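Local coordinates for protein ureidoglycolate hydrolase (Arabidopsis thaliana, PDB 4PXB) that hydrolyses (S)-ureidoglycolate to glyoxylate, ammonia and carbon dioxide in plant purine breakdown, working as a homodimer with two manganese ions per subunit, at residues A[92-97]-A[136-141]; A[101-106]-A[206-211]; A[243-248]-A[294-299]; A[278-283]-A[305-310]. The protein carries 1 engineered substitution. All coordinates share one frame; numbering follows the deposited sequence.

Contact 1 (A[92-97]-A[136-141]); sequences HIDAIP and SAEPTR. Engineered in segment 136-141: Ala137 (natural residue Glu). With MN (manganese (II) ion), chain C; MN (manganese (II) ion), chain D; UGC ((2S)-(carbamoylamino)(hydroxy)ethanoic acid), chain E.
Asp94 OD2 is gripped by two donors of 136-141. The hydroxyl of Ser136 gives its proton from OG to OD2 of Asp94 over 2.7 Å, coming from above the carboxylate plane. The backbone N of Glu138 meets the same OD2 of Asp94 at 2.9 Å on its syn side. The other oxygen, Asp94 OD1, takes an almost straight bond from Ala137 N at 3.0 Å. Three bonds from three successive residues thus fix the carboxylate, which sits between the backbone N and the carbonyl carbon of Asp94 (chi1 62°). His92 ND1 adds a weak bond to OD1 of Asp94, while its NE2 binds a manganese ion at 2.3 Å. Asp94 is therefore a second-shell residue behind a metal ligand. The methyl of Ala137 lies over one face of the His92 ring, with CB 3.8 Å from the ring centroid; this alanine is engineered in place of a natural glutamate. Glu138 bends at chi2 and binds the second manganese through OE2 at 2.3 Å. Ile96 CG2 packs against its carboxylate carbon, and a water links Glu138 OE2 to Ile96 N. Asn294 of the second subunit donates to Glu138 OE1. Asp103 bridges the two ions, and His208 and His402 complete the protein ligands. This is the dinuclear metal centre of the peptidase M20 family, with substrate bound.

Contact 2 (A[101-106]-A[206-211]); sequences KYDGVV and ELHIEQ. With MN (manganese (II) ion), chain C; MN (manganese (II) ion), chain D; UGC ((2S)-(carbamoylamino)(hydroxy)ethanoic acid), chain E.
Asp103 and His208 meet at a shared manganese ion. Asp103 OD1 binds one manganese ion at 2.2 Å, and His208 NE2 binds the same manganese at 2.4 Å. These two ligand atoms are close because both face the metal; no hydrogen bond joins them. Asp103 CG is anti to the backbone N (chi1 -177°), which carries the carboxylate out between the two ions, and its OD2 binds the second manganese at 2.2 Å. The carboxylate and the imidazole are turned 65° apart. His208 ND1 gives a nearly straight bond to Ile209 O at 2.7 Å, in the ring plane and on a carbonyl lone pair. This fixes the rotation of the ring and directs NE2 to the metal.

On the apolar side the side chains meet at van der Waals distance. Val106 CG1 lies 4.0 Å from Leu207 CD2, and Ile209 CG2 rests against both Tyr102 CB and Val106 CG2. The polar side is looser. No direct hydrogen bond crosses between the segments, and waters link the two backbones: one joins Tyr102 O to Ile209 N, another Leu207 O to Gly104 O, the latter bond weak. Toward the substrate, Gln211 NE2 donates to O1 of the ureidoglycolate at 2.7 Å, while Gln211 OE1 accepts a weak bond from its N1.

The contact joins the start of helix 105-120 to the end of strand 201-209. Strand 389-394 pairs alongside that strand. Helices 17-28 and 410-429 cover Val106.

Contact 3 (A[243-248]-A[294-299]); sequences GHAGAV and NSIPSK. With UGC ((2S)-(carbamoylamino)(hydroxy)ethanoic acid), chain H.
Val248 and Ile296 pack obliquely, with Ile296 CD1 3.7 Å from Val248 CB. Ile296 CG1 also passes close to Ala245 CA. The backbones pair briefly in an antiparallel way. Ile296 N donates to Gly243 O at 2.8 Å, and Ala245 N donates to Asn294 O at 3.2 Å. A water ties Gly243 N to Ser295 OG and Ile296 O.

His244 and Asn294 both reach the ureidoglycolate of the second subunit. The His244 ring swings away from its backbone N (chi1 -164°) and so brings its NE2 edge to the substrate. Substrate O1 lies at that edge, near the ring plane, and His244 NE2 donates to it at 2.6 Å. On the other side of the ring, Gly246 N donates to His244 ND1 at 3.0 Å, which holds the ring with NE2 turned to the substrate. Asn294 ND2 donates to substrate O3 at 3.0 Å and also to Glu138 of the second subunit. The His244 ring stacks on His402 of that subunit.

A leucine in place of His244 would probably leave substrate O1 without this donor and Gly246 N without its ring acceptor. Each active site is thus completed across the dimer: this contact supplies N-H donors to a substrate whose metals belong to the other chain.

Contact 4 (A[278-283]-A[305-310]); sequences DTVGTV and DTRDID. With UGC ((2S)-(carbamoylamino)(hydroxy)ethanoic acid), chain E.
Val280 O accepts two bonds from the neighbouring strand: one from Arg307 N, and one from the Thr306 hydroxyl, with OG1 2.7 Å from Val280 O. Arg307 O in turn takes Val280 N. Further along, Thr282 and Asp305 exchange a reciprocal pair of backbone bonds. The strands are antiparallel, and at Gly281 they draw in so that its CA lies 3.1 Å from Asp305 O.

At the end of the pair, Thr279 OG1 donates to Asp308 OD2 at 2.5 Å from above the carboxylate plane, and Arg313 forms a salt bridge to the same oxygen. Asp308 OD1 accepts from Asp310 N in an Asx turn, so both its oxygens are satisfied.

On the face shared by Val280, Thr282, Asp305 and Arg307, the arginine is held side-on. Its NE meets Asp305 OD1 and its NH2 meets Asp305 OD2, each at 2.9 Å. A water lies between Thr282 OG1 and Asp305 OD1, and Arg253 of the second subunit bonds Thr282 OG1. The arginine chain runs extended from CG to NE, past Val280 CG2. Arg307 NH1 donates to substrate O4 at 2.7 Å, and Arg307 NH2 to substrate O3 at 2.6 Å. With a methionine here, the substrate carboxylate is likely to lose its paired donors and Asp305 its salt-bridge mate. Asp305, Arg307 and the substrate carboxylate form a row of alternating charges. Asp305 probably orients the arginine, which is likely to balance the substrate's charge.

Overall arrangement
All four contacts are largely buried, but they differ in place. Contacts 1 and 2 touch each other near the centre of the folded chain, with centres 13 Å apart, and share both manganese ions and the substrate. Metal coordination dominates their chemistry. Contacts 3 and 4 both use strand 295-308, within the region involved in dimerization, yet their centres lie 34 Å apart. Contact 4 offers a charged arginine to the same substrate molecule as contacts 1 and 2. Contact 3 lies about 39 Å from the centre of the chain and serves the substrate of the second subunit with the N-H donors of a histidine and an asparagine. Contact 2 has the clearest apolar packing; contact 4 has the most backbone pairing.

Contact 1 (A[92-97]-A[136-141])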
# COMPACT_ATOMS: atom_id res chain seq x y z
N HIS A 92 -7.34 5.66 25.74
CA HIS A 92 -6.60 4.63 25.03
C HIS A 92 -5.15 5.07 24.87
O HIS A 92 -4.83 6.23 25.10
CB HIS A 92 -7.22 4.45 23.65
CG HIS A 92 -7.10 5.66 22.79
ND1 HIS A 92 -6.14 5.77 21.80
CD2 HIS A 92 -7.80 6.82 22.77
CE1 HIS A 92 -6.26 6.95 21.21
NE2 HIS A 92 -7.26 7.60 21.78
N ILE A 93 -4.27 4.15 24.49
CA ILE A 93 -2.90 4.56 24.21
C ILE A 93 -2.44 4.12 22.83
O ILE A 93 -1.30 4.40 22.44
CB ILE A 93 -1.90 4.06 25.27
CG1 ILE A 93 -1.86 2.52 25.29
CG2 ILE A 93 -2.21 4.67 26.64
CD1 ILE A 93 -0.80 1.96 26.24
N ASP A 94 -3.30 3.44 22.07
CA ASP A 94 -2.90 3.10 20.71
C ASP A 94 -2.86 4.36 19.85
O ASP A 94 -3.52 5.36 20.18
CB ASP A 94 -3.73 1.95 20.10
CG ASP A 94 -5.21 2.27 19.96
OD1 ASP A 94 -5.74 3.08 20.75
OD2 ASP A 94 -5.86 1.66 19.08
N ALA A 95 -2.05 4.32 18.80
CA ALA A 95 -1.80 5.49 17.95
C ALA A 95 -1.80 5.06 16.50
O ALA A 95 -1.10 4.11 16.12
CB ALA A 95 -0.44 6.11 18.29
N ILE A 96 -2.55 5.78 15.67
CA ILE A 96 -2.56 5.46 14.24
C ILE A 96 -1.21 5.83 13.63
O ILE A 96 -0.47 6.63 14.23
CB ILE A 96 -3.73 6.16 13.50
CG1 ILE A 96 -3.49 7.67 13.37
CG2 ILE A 96 -5.06 5.89 14.18
CD1 ILE A 96 -4.66 8.39 12.69
N PRO A 97 -0.87 5.25 12.46
CA PRO A 97 0.45 5.51 11.86
C PRO A 97 0.79 6.98 11.71
O PRO A 97 -0.03 7.77 11.21
CB PRO A 97 0.32 4.87 10.47
CG PRO A 97 -0.63 3.74 10.68
CD PRO A 97 -1.64 4.26 11.68
N SER A 136 -7.96 -0.68 22.95
CA SER A 136 -7.69 0.00 21.68
C SER A 136 -8.88 0.89 21.34
O SER A 136 -10.03 0.48 21.53
CB SER A 136 -7.52 -1.03 20.55
OG SER A 136 -7.61 -0.42 19.27
N ALA A 137 -8.62 2.10 20.86
CA ALA A 137 -9.70 2.94 20.34
C ALA A 137 -9.60 3.09 18.82
O ALA A 137 -10.61 3.35 18.15
CB ALA A 137 -9.71 4.30 21.02
N GLU A 138 -8.40 2.92 18.27
CA GLU A 138 -8.19 3.19 16.84
C GLU A 138 -8.49 1.97 15.98
O GLU A 138 -8.25 0.83 16.39
CB GLU A 138 -6.75 3.65 16.59
CG GLU A 138 -6.32 4.83 17.45
CD GLU A 138 -6.98 6.14 17.04
OE1 GLU A 138 -7.97 6.15 16.27
OE2 GLU A 138 -6.48 7.19 17.50
N PRO A 139 -9.01 2.21 14.76
CA PRO A 139 -9.46 1.13 13.88
C PRO A 139 -8.33 0.56 13.02
O PRO A 139 -8.60 -0.23 12.13
CB PRO A 139 -10.49 1.82 12.99
CG PRO A 139 -9.95 3.24 12.85
CD PRO A 139 -9.30 3.55 14.21
N THR A 140 -7.09 0.95 13.31
CA THR A 140 -5.95 0.64 12.45
C THR A 140 -5.77 -0.83 12.09
O THR A 140 -5.57 -1.16 10.91
CB THR A 140 -4.65 1.14 13.10
OG1 THR A 140 -4.82 2.51 13.46
CG2 THR A 140 -3.44 0.97 12.16
N ARG A 141 -5.84 -1.71 13.08
CA ARG A 141 -5.48 -3.10 12.82
C ARG A 141 -6.60 -3.92 12.20
O ARG A 141 -6.39 -4.59 11.18
CB ARG A 141 -4.98 -3.82 14.08
CG ARG A 141 -4.46 -5.22 13.75
CD ARG A 141 -3.59 -5.82 14.85
NE ARG A 141 -2.93 -7.02 14.38
CZ ARG A 141 -1.95 -7.66 15.03
NH1 ARG A 141 -1.51 -7.20 16.20
NH2 ARG A 141 -1.40 -8.74 14.49
MN MN C . -8.34 9.57 21.16
MN MN D . -7.36 9.28 17.57
O3 UGC E . -10.95 9.18 14.34
C3 UGC E . -11.17 9.44 15.54
O4 UGC E . -12.24 10.03 15.91
C2 UGC E . -10.11 9.17 16.55
O2 UGC E . -9.31 8.07 16.38
N2 UGC E . -10.61 9.27 17.89
C1 UGC E . -9.97 10.46 18.39
O1 UGC E . -9.21 11.05 17.61
N1 UGC E . -10.19 10.94 19.72
O HOH W 1 -3.27 2.21 15.75
O HOH W 2 -3.97 7.84 16.83
O HOH W 3 -10.37 8.82 22.02
O HOH W 4 -8.68 8.05 19.16

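Contact 2 (A[101-106]-A[206-211])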
# COMPACT_ATOMS: atom_id res chain seq x y z
N LYS A 101 1.65 12.34 20.17
CA LYS A 101 1.95 11.74 21.47
C LYS A 101 0.87 11.99 22.52
O LYS A 101 1.00 11.50 23.65
CB LYS A 101 3.26 12.35 22.04
CG LYS A 101 4.45 12.37 21.12
CD LYS A 101 5.70 12.91 21.85
CE LYS A 101 5.52 14.33 22.35
NZ LYS A 101 6.79 14.90 22.92
N TYR A 102 -0.17 12.75 22.18
CA TYR A 102 -1.13 13.22 23.20
C TYR A 102 -2.53 12.63 23.09
O TYR A 102 -3.25 12.48 24.09
CB TYR A 102 -1.23 14.76 23.16
CG TYR A 102 0.08 15.46 23.45
CD1 TYR A 102 0.38 15.92 24.73
CD2 TYR A 102 1.03 15.65 22.44
CE1 TYR A 102 1.59 16.56 24.99
CE2 TYR A 102 2.23 16.28 22.70
CZ TYR A 102 2.51 16.74 23.97
OH TYR A 102 3.71 17.36 24.23
N ASP A 103 -2.93 12.31 21.87
CA ASP A 103 -4.22 11.66 21.63
C ASP A 103 -4.33 10.39 22.47
O ASP A 103 -3.50 9.48 22.36
CB ASP A 103 -4.28 11.33 20.14
CG ASP A 103 -5.58 10.72 19.73
OD1 ASP A 103 -6.51 10.69 20.54
OD2 ASP A 103 -5.66 10.30 18.58
N GLY A 104 -5.35 10.33 23.33
CA GLY A 104 -5.59 9.16 24.17
C GLY A 104 -4.70 9.14 25.41
O GLY A 104 -5.19 9.03 26.53
N VAL A 105 -3.40 9.26 25.18
CA VAL A 105 -2.41 9.14 26.25
C VAL A 105 -2.64 10.12 27.40
O VAL A 105 -2.46 9.77 28.58
CB VAL A 105 -0.99 9.35 25.69
CG1 VAL A 105 0.06 9.26 26.80
CG2 VAL A 105 -0.70 8.32 24.59
N VAL A 106 -3.03 11.35 27.08
CA VAL A 106 -3.29 12.34 28.12
C VAL A 106 -4.36 11.83 29.10
O VAL A 106 -4.22 11.99 30.31
CB VAL A 106 -3.70 13.70 27.52
CG1 VAL A 106 -4.22 14.64 28.62
CG2 VAL A 106 -2.50 14.34 26.79
N GLU A 206 -13.89 10.95 30.51
CA GLU A 206 -12.67 10.84 29.72
C GLU A 206 -12.05 12.21 29.54
O GLU A 206 -12.70 13.13 29.03
CB GLU A 206 -12.96 10.19 28.36
CG GLU A 206 -11.74 10.05 27.46
CD GLU A 206 -11.98 9.12 26.27
OE1 GLU A 206 -13.16 8.78 25.98
OE2 GLU A 206 -10.99 8.73 25.60
N LEU A 207 -10.79 12.36 29.96
CA LEU A 207 -10.03 13.57 29.67
C LEU A 207 -9.34 13.38 28.32
O LEU A 207 -8.79 12.31 28.03
CB LEU A 207 -8.99 13.80 30.79
CG LEU A 207 -7.87 14.82 30.57
CD1 LEU A 207 -8.43 16.24 30.49
CD2 LEU A 207 -6.81 14.71 31.68
N HIS A 208 -9.40 14.40 27.45
CA HIS A 208 -8.85 14.24 26.11
C HIS A 208 -8.47 15.59 25.52
O HIS A 208 -9.11 16.60 25.81
CB HIS A 208 -9.90 13.56 25.21
CG HIS A 208 -9.31 12.89 24.01
ND1 HIS A 208 -8.80 13.59 22.94
CD2 HIS A 208 -9.17 11.57 23.72
CE1 HIS A 208 -8.37 12.73 22.03
NE2 HIS A 208 -8.58 11.51 22.48
N ILE A 209 -7.42 15.63 24.69
CA ILE A 209 -7.14 16.88 23.98
C ILE A 209 -8.33 17.18 23.07
O ILE A 209 -9.00 16.27 22.60
CB ILE A 209 -5.82 16.84 23.16
CG1 ILE A 209 -5.86 15.71 22.11
CG2 ILE A 209 -4.64 16.68 24.07
CD1 ILE A 209 -4.77 15.86 21.03
N GLU A 210 -8.59 18.47 22.83
CA GLU A 210 -9.74 18.87 22.03
C GLU A 210 -9.75 18.29 20.62
O GLU A 210 -10.82 17.90 20.13
CB GLU A 210 -9.84 20.40 21.93
CG GLU A 210 -11.05 20.84 21.12
CD GLU A 210 -11.05 22.32 20.79
OE1 GLU A 210 -10.50 23.11 21.59
OE2 GLU A 210 -11.60 22.70 19.73
N GLN A 211 -8.58 18.25 19.97
CA GLN A 211 -8.48 17.90 18.55
C GLN A 211 -9.24 18.91 17.69
O GLN A 211 -9.78 18.59 16.62
CB GLN A 211 -8.93 16.45 18.27
CG GLN A 211 -8.21 15.45 19.16
CD GLN A 211 -8.71 14.02 19.00
OE1 GLN A 211 -9.86 13.71 19.30
NE2 GLN A 211 -7.83 13.15 18.52
MN MN C . -8.34 9.57 21.16
MN MN D . -7.36 9.28 17.57
O3 UGC E . -10.95 9.18 14.34
C3 UGC E . -11.17 9.44 15.54
O4 UGC E . -12.24 10.03 15.91
C2 UGC E . -10.11 9.17 16.55
O2 UGC E . -9.31 8.07 16.38
N2 UGC E . -10.61 9.27 17.89
C1 UGC E . -9.97 10.46 18.39
O1 UGC E . -9.21 11.05 17.61
N1 UGC E . -10.19 10.94 19.72
O HOH W 5 -6.03 13.06 24.53
O HOH W 6 -7.14 11.10 26.13
O HOH W 3 -10.37 8.82 22.02
O HOH W 4 -8.68 8.05 19.16

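Contact 3 (A[243-248]-A[294-299])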
# COMPACT_ATOMS: atom_id res chain seq x y z
N GLY A 243 -4.37 -6.53 -16.11
CA GLY A 243 -3.58 -6.87 -17.27
C GLY A 243 -2.45 -5.90 -17.55
O GLY A 243 -2.07 -5.07 -16.72
N HIS A 244 -1.90 -6.01 -18.75
CA HIS A 244 -0.66 -5.35 -19.11
C HIS A 244 -0.86 -3.86 -19.43
O HIS A 244 -1.62 -3.52 -20.33
CB HIS A 244 -0.07 -6.08 -20.32
CG HIS A 244 1.38 -5.76 -20.56
ND1 HIS A 244 1.80 -4.55 -21.03
CD2 HIS A 244 2.49 -6.53 -20.42
CE1 HIS A 244 3.12 -4.56 -21.15
NE2 HIS A 244 3.56 -5.75 -20.79
N ALA A 245 -0.16 -2.99 -18.71
CA ALA A 245 -0.35 -1.54 -18.85
C ALA A 245 0.03 -1.02 -20.22
O ALA A 245 -0.49 0.01 -20.67
CB ALA A 245 0.46 -0.78 -17.77
N GLY A 246 0.93 -1.71 -20.89
CA GLY A 246 1.39 -1.27 -22.20
C GLY A 246 0.55 -1.81 -23.34
O GLY A 246 0.43 -1.17 -24.37
N ALA A 247 -0.04 -2.99 -23.15
CA ALA A 247 -0.64 -3.71 -24.26
C ALA A 247 -2.17 -3.71 -24.30
O ALA A 247 -2.76 -3.91 -25.36
CB ALA A 247 -0.09 -5.12 -24.33
N VAL A 248 -2.83 -3.48 -23.16
CA VAL A 248 -4.29 -3.42 -23.17
C VAL A 248 -4.72 -2.03 -23.61
O VAL A 248 -4.52 -1.05 -22.87
CB VAL A 248 -4.91 -3.74 -21.80
CG1 VAL A 248 -6.43 -3.74 -21.91
CG2 VAL A 248 -4.41 -5.11 -21.30
N ASN A 294 3.45 -1.17 -14.10
CA ASN A 294 3.11 -1.67 -15.44
C ASN A 294 2.01 -2.73 -15.45
O ASN A 294 1.91 -3.53 -16.39
CB ASN A 294 4.36 -2.14 -16.21
CG ASN A 294 5.22 -3.11 -15.42
OD1 ASN A 294 5.08 -3.24 -14.20
ND2 ASN A 294 6.13 -3.79 -16.12
N SER A 295 1.18 -2.70 -14.41
CA SER A 295 0.04 -3.62 -14.28
C SER A 295 -1.23 -2.82 -14.00
O SER A 295 -1.30 -2.08 -13.01
CB SER A 295 0.30 -4.59 -13.13
OG SER A 295 -0.60 -5.68 -13.14
N ILE A 296 -2.24 -2.94 -14.87
CA ILE A 296 -3.50 -2.23 -14.63
C ILE A 296 -4.17 -2.77 -13.36
O ILE A 296 -4.34 -3.98 -13.20
CB ILE A 296 -4.47 -2.39 -15.82
CG1 ILE A 296 -3.79 -1.97 -17.13
CG2 ILE A 296 -5.75 -1.58 -15.57
CD1 ILE A 296 -4.58 -2.38 -18.41
N PRO A 297 -4.57 -1.88 -12.43
CA PRO A 297 -5.20 -2.38 -11.20
C PRO A 297 -6.44 -3.23 -11.48
O PRO A 297 -7.35 -2.76 -12.18
CB PRO A 297 -5.60 -1.09 -10.47
CG PRO A 297 -4.61 -0.08 -10.92
CD PRO A 297 -4.34 -0.42 -12.38
N SER A 298 -6.47 -4.44 -10.94
CA SER A 298 -7.60 -5.35 -11.08
C SER A 298 -8.47 -5.29 -9.84
O SER A 298 -9.61 -5.71 -9.87
CB SER A 298 -7.12 -6.78 -11.32
OG SER A 298 -6.19 -7.17 -10.33
N LYS A 299 -7.91 -4.79 -8.74
CA LYS A 299 -8.68 -4.55 -7.54
C LYS A 299 -8.27 -3.23 -6.92
O LYS A 299 -7.09 -2.90 -6.87
CB LYS A 299 -8.50 -5.68 -6.51
CG LYS A 299 -9.18 -6.97 -6.89
CD LYS A 299 -9.19 -7.97 -5.73
CE LYS A 299 -9.76 -9.31 -6.19
NZ LYS A 299 -9.93 -10.27 -5.06
O3 UGC H . 5.61 -3.18 -19.02
C3 UGC H . 6.17 -3.90 -19.88
O4 UGC H . 6.23 -3.52 -21.10
C2 UGC H . 6.65 -5.26 -19.52
O2 UGC H . 7.20 -5.46 -18.29
N2 UGC H . 7.48 -5.78 -20.58
C1 UGC H . 6.77 -6.92 -21.10
O1 UGC H . 5.70 -7.20 -20.55
N1 UGC H . 7.29 -7.71 -22.19
O HOH W 7 -3.18 -6.24 -13.58

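Contact 4 (A[278-283]-A[305-310])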
# COMPACT_ATOMS: atom_id res chain seq x y z
N ASP A 278 -20.75 20.87 9.56
CA ASP A 278 -20.52 19.82 10.56
C ASP A 278 -20.31 18.44 9.94
O ASP A 278 -19.90 17.49 10.62
CB ASP A 278 -21.69 19.77 11.55
CG ASP A 278 -21.74 21.00 12.45
OD1 ASP A 278 -20.68 21.39 12.98
OD2 ASP A 278 -22.84 21.56 12.62
N THR A 279 -20.60 18.33 8.64
CA THR A 279 -20.49 17.07 7.93
C THR A 279 -19.07 16.90 7.41
O THR A 279 -18.50 17.82 6.82
CB THR A 279 -21.44 17.04 6.72
OG1 THR A 279 -22.73 17.51 7.13
CG2 THR A 279 -21.56 15.63 6.16
N VAL A 280 -18.49 15.72 7.63
CA VAL A 280 -17.16 15.42 7.12
C VAL A 280 -17.13 14.04 6.48
O VAL A 280 -17.94 13.17 6.80
CB VAL A 280 -16.07 15.48 8.24
CG1 VAL A 280 -15.91 16.89 8.77
CG2 VAL A 280 -16.43 14.53 9.37
N GLY A 281 -16.19 13.83 5.57
CA GLY A 281 -16.02 12.51 4.97
C GLY A 281 -14.63 12.47 4.40
O GLY A 281 -14.13 13.48 3.92
N THR A 282 -13.99 11.31 4.45
CA THR A 282 -12.59 11.22 4.07
C THR A 282 -12.31 9.86 3.47
O THR A 282 -12.83 8.85 3.95
CB THR A 282 -11.69 11.34 5.33
OG1 THR A 282 -12.06 12.51 6.06
CG2 THR A 282 -10.21 11.43 4.95
N VAL A 283 -11.50 9.83 2.42
CA VAL A 283 -10.92 8.57 1.98
C VAL A 283 -9.47 8.54 2.47
O VAL A 283 -8.57 9.12 1.85
CB VAL A 283 -11.00 8.40 0.45
CG1 VAL A 283 -10.31 7.12 0.02
CG2 VAL A 283 -12.46 8.38 0.00
N ASP A 305 -14.34 7.20 5.88
CA ASP A 305 -14.76 7.65 7.20
C ASP A 305 -15.75 8.77 6.94
O ASP A 305 -15.46 9.67 6.15
CB ASP A 305 -13.53 8.17 7.95
CG ASP A 305 -13.88 8.78 9.30
OD1 ASP A 305 -14.42 9.91 9.33
OD2 ASP A 305 -13.58 8.14 10.33
N THR A 306 -16.93 8.73 7.55
CA THR A 306 -17.84 9.87 7.44
C THR A 306 -18.66 10.06 8.72
O THR A 306 -19.04 9.09 9.36
CB THR A 306 -18.75 9.77 6.17
OG1 THR A 306 -19.41 11.02 5.94
CG2 THR A 306 -19.77 8.68 6.30
N ARG A 307 -18.86 11.32 9.11
CA ARG A 307 -19.48 11.66 10.39
C ARG A 307 -20.30 12.93 10.29
O ARG A 307 -20.11 13.74 9.37
CB ARG A 307 -18.41 11.89 11.47
CG ARG A 307 -17.22 10.95 11.37
CD ARG A 307 -16.17 11.26 12.40
NE ARG A 307 -14.93 10.56 12.08
CZ ARG A 307 -13.93 10.43 12.94
NH1 ARG A 307 -14.03 10.96 14.16
NH2 ARG A 307 -12.83 9.78 12.58
N ASP A 308 -21.19 13.12 11.25
CA ASP A 308 -21.93 14.37 11.38
C ASP A 308 -22.52 14.39 12.79
O ASP A 308 -22.75 13.34 13.38
CB ASP A 308 -23.04 14.46 10.32
CG ASP A 308 -23.55 15.88 10.12
OD1 ASP A 308 -23.62 16.64 11.12
OD2 ASP A 308 -23.90 16.25 8.97
N ILE A 309 -22.73 15.58 13.34
CA ILE A 309 -23.42 15.66 14.63
C ILE A 309 -24.87 15.22 14.44
O ILE A 309 -25.48 14.66 15.36
CB ILE A 309 -23.32 17.07 15.28
CG1 ILE A 309 -23.98 17.10 16.66
CG2 ILE A 309 -23.96 18.13 14.40
CD1 ILE A 309 -23.47 16.03 17.61
N ASP A 310 -25.40 15.44 13.24
CA ASP A 310 -26.76 15.03 12.92
C ASP A 310 -26.76 13.66 12.24
O ASP A 310 -26.24 13.51 11.13
CB ASP A 310 -27.43 16.06 12.01
CG ASP A 310 -28.90 15.74 11.77
OD1 ASP A 310 -29.19 14.89 10.91
OD2 ASP A 310 -29.76 16.33 12.46
O3 UGC E . -10.95 9.18 14.34
C3 UGC E . -11.17 9.44 15.54
O4 UGC E . -12.24 10.03 15.91
C2 UGC E . -10.11 9.17 16.55
O2 UGC E . -9.31 8.07 16.38
N2 UGC E . -10.61 9.27 17.89
C1 UGC E . -9.97 10.46 18.39
O1 UGC E . -9.21 11.05 17.61
N1 UGC E . -10.19 10.94 19.72
O HOH W 8 -14.24 12.08 7.69